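Local structure of protein disulfide isomerase (Pseudomonas aeruginosa, 4N30) at residues W56-Y61 with P184-R189. The protein is a DsbA-type thiol-disulfide oxidoreductase with a thioredoxin fold, probably acting in disulfide-bond formation or isomerisation. Numbering follows the deposited sequence.
Sequences WTINEY and PTLVIR
N59 holds V187 O twice: its backbone N donates at 2.9 Å and its own side-chain ND2 at 3.0 Å, the two donors arriving from opposite faces of the carbonyl plane. The side-chain bond is fairly straight (157° at the hydrogen), and V187 O lies almost in the amide plane of N59. Chi1 (-66°) sets CG beside the backbone N, and chi2 (-85°) turns the amide so that ND2 points at V187 O. V187 N returns a bond to N59 O, and reciprocal backbone pairs of T57 with R189 and Y61 with T185 complete an antiparallel ladder, in which T185 N to Y61 O is longest at 3.2 Å. Beside these bonds, T57 O, N59 O and Y61 O also take CA-H...O contacts from I188, L186 and P184. On the face shared by N59, Y61 and V187, V187 CG2 meets Y61 CE2 at 3.8 Å, approaching the ring obliquely; the ring edge of Y61 also comes near T185 O, the acceptor of its own backbone N. On the other face, I58 and L186 lie side by side, CG2 to CD2 3.9 Å; L186 CD2 also reaches E60 CA, and I58 CG1 meets I188 CG1 at 4.2 Å. In the thioredoxin-fold sheet 56-62 is the middle strand, parallel to 86-92 on its other edge, and 185-190 lies between it and the antiparallel edge strand 196-200. P184, after a cis peptide bond as in the cis-proline loop of thioredoxin-fold proteins, touches F68, within the CxxC pattern C66-C69 that is probably the redox site, and Y72 further along helix 67-81. Helix 205-216 packs on L186 and I188. R91 NH1 hydrogen-bonds N59 OD1, while ND2 serves V187 O and a water, which also takes a weak bond from R189 NE; T73 hydrogen-bonds E60 OE2.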
loop_
_atom_site.group_PDB
_atom_site.type_symbol
_atom_site.label_atom_id
_atom_site.label_comp_id
_atom_site.label_asym_id
_atom_site.label_seq_id
_atom_site.Cartn_x
_atom_site.Cartn_y
_atom_site.Cartn_z
ATOM N N TRP A 56 -16.304 1.779 -0.281
ATOM C CA TRP A 56 -15.284 2.669 0.328
ATOM C C TRP A 56 -13.958 2.037 0.033
ATOM O O TRP A 56 -13.792 0.797 0.028
ATOM C CB TRP A 56 -15.475 2.693 1.842
ATOM C CG TRP A 56 -16.743 3.450 2.181
ATOM C CD1 TRP A 56 -16.957 4.780 2.168
ATOM C CD2 TRP A 56 -17.983 2.824 2.544
ATOM N NE1 TRP A 56 -18.298 5.075 2.542
ATOM C CE2 TRP A 56 -18.943 3.901 2.780
ATOM C CE3 TRP A 56 -18.401 1.500 2.759
ATOM C CZ2 TRP A 56 -20.271 3.658 3.152
ATOM C CZ3 TRP A 56 -19.741 1.278 3.225
ATOM C CH2 TRP A 56 -20.636 2.353 3.396
ATOM N N THR A 57 -12.966 2.885 -0.196
ATOM C CA THR A 57 -11.575 2.420 -0.436
ATOM C C THR A 57 -10.696 3.031 0.664
ATOM O O THR A 57 -10.677 4.271 0.838
ATOM C CB THR A 57 -11.084 2.963 -1.710
ATOM O OG1 THR A 57 -11.742 2.258 -2.792
ATOM C CG2 THR A 57 -9.506 2.713 -1.933
ATOM N N ILE A 58 -9.974 2.167 1.368
ATOM C CA ILE A 58 -8.908 2.600 2.307
ATOM C C ILE A 58 -7.599 2.705 1.545
ATOM O O ILE A 58 -7.098 1.629 1.063
ATOM C CB ILE A 58 -8.733 1.630 3.451
ATOM C CG1 ILE A 58 -10.021 1.495 4.309
ATOM C CG2 ILE A 58 -7.538 2.030 4.319
ATOM C CD1 ILE A 58 -10.031 0.376 5.356
ATOM N N ASN A 59 -7.104 3.908 1.270
ATOM C CA ASN A 59 -5.774 4.123 0.710
ATOM C C ASN A 59 -4.757 4.125 1.811
ATOM O O ASN A 59 -4.857 4.982 2.712
ATOM C CB ASN A 59 -5.710 5.472 -0.041
ATOM C CG ASN A 59 -6.581 5.460 -1.251
ATOM O OD1 ASN A 59 -6.165 5.001 -2.316
ATOM N ND2 ASN A 59 -7.821 5.937 -1.095
ATOM N N GLU A 60 -3.900 3.116 1.841
ATOM C CA GLU A 60 -2.939 2.965 2.952
ATOM C C GLU A 60 -1.578 3.444 2.462
ATOM O O GLU A 60 -0.941 2.768 1.640
ATOM C CB GLU A 60 -2.856 1.465 3.400
ATOM C CG GLU A 60 -1.791 1.241 4.469
ATOM C CD GLU A 60 -1.421 -0.197 4.712
ATOM O OE1 GLU A 60 -1.866 -1.081 4.071
ATOM O OE2 GLU A 60 -0.515 -0.353 5.595
ATOM N N TYR A 61 -1.176 4.624 2.857
ATOM C CA TYR A 61 0.142 5.149 2.547
ATOM C C TYR A 61 1.136 4.479 3.452
ATOM O O TYR A 61 1.078 4.601 4.699
ATOM C CB TYR A 61 0.198 6.680 2.735
ATOM C CG TYR A 61 -0.555 7.385 1.634
ATOM C CD1 TYR A 61 0.124 7.876 0.524
ATOM C CD2 TYR A 61 -1.957 7.561 1.699
ATOM C CE1 TYR A 61 -0.545 8.478 -0.546
ATOM C CE2 TYR A 61 -2.650 8.178 0.626
ATOM C CZ TYR A 61 -1.893 8.649 -0.422
ATOM O OH TYR A 61 -2.555 9.217 -1.523
ATOM N N PRO A 184 1.792 4.195 8.965
ATOM C CA PRO A 184 0.756 4.281 7.904
ATOM C C PRO A 184 -0.121 5.488 8.092
ATOM O O PRO A 184 -0.398 5.956 9.258
ATOM C CB PRO A 184 -0.077 2.994 8.148
ATOM C CG PRO A 184 0.030 2.786 9.672
ATOM C CD PRO A 184 1.439 3.168 9.993
ATOM N N THR A 185 -0.553 6.075 7.014
ATOM C CA THR A 185 -1.631 7.111 7.068
ATOM C C THR A 185 -2.679 6.627 6.086
ATOM O O THR A 185 -2.355 6.105 4.998
ATOM C CB THR A 185 -1.124 8.464 6.625
ATOM O OG1 THR A 185 -0.236 8.952 7.635
ATOM C CG2 THR A 185 -2.277 9.502 6.501
ATOM N N LEU A 186 -3.934 6.691 6.493
ATOM C CA LEU A 186 -5.076 6.277 5.638
ATOM C C LEU A 186 -5.785 7.448 5.032
ATOM O O LEU A 186 -6.004 8.406 5.754
ATOM C CB LEU A 186 -6.049 5.424 6.447
ATOM C CG LEU A 186 -5.419 4.316 7.261
ATOM C CD1 LEU A 186 -6.565 3.495 7.939
ATOM C CD2 LEU A 186 -4.542 3.391 6.394
ATOM N N VAL A 187 -6.157 7.304 3.789
ATOM C CA VAL A 187 -7.146 8.228 3.183
ATOM C C VAL A 187 -8.302 7.300 2.802
ATOM O O VAL A 187 -8.125 6.500 1.879
ATOM C CB VAL A 187 -6.583 9.018 1.996
ATOM C CG1 VAL A 187 -7.755 9.831 1.358
ATOM C CG2 VAL A 187 -5.479 9.961 2.425
ATOM N N ILE A 188 -9.457 7.473 3.464
ATOM C CA ILE A 188 -10.599 6.593 3.174
ATOM C C ILE A 188 -11.527 7.398 2.281
ATOM O O ILE A 188 -11.954 8.465 2.657
ATOM C CB ILE A 188 -11.316 6.167 4.442
ATOM C CG1 ILE A 188 -10.339 5.514 5.441
ATOM C CG2 ILE A 188 -12.516 5.263 4.056
ATOM C CD1 ILE A 188 -10.973 5.006 6.733
ATOM N N ARG A 189 -11.791 6.893 1.070
ATOM C CA ARG A 189 -12.616 7.571 0.078
ATOM C C ARG A 189 -13.944 6.818 -0.005
ATOM O O ARG A 189 -14.006 5.585 -0.131
ATOM C CB ARG A 189 -11.885 7.568 -1.224
ATOM C CG ARG A 189 -12.736 8.263 -2.327
ATOM C CD ARG A 189 -11.948 8.617 -3.546
ATOM N NE ARG A 189 -10.724 9.324 -3.145
ATOM C CZ ARG A 189 -10.599 10.583 -2.725
ATOM N NH1 ARG A 189 -11.643 11.410 -2.656
ATOM N NH2 ARG A 189 -9.368 11.036 -2.392
HETATM O O HOH W 1 -9.281 6.218 -3.670
#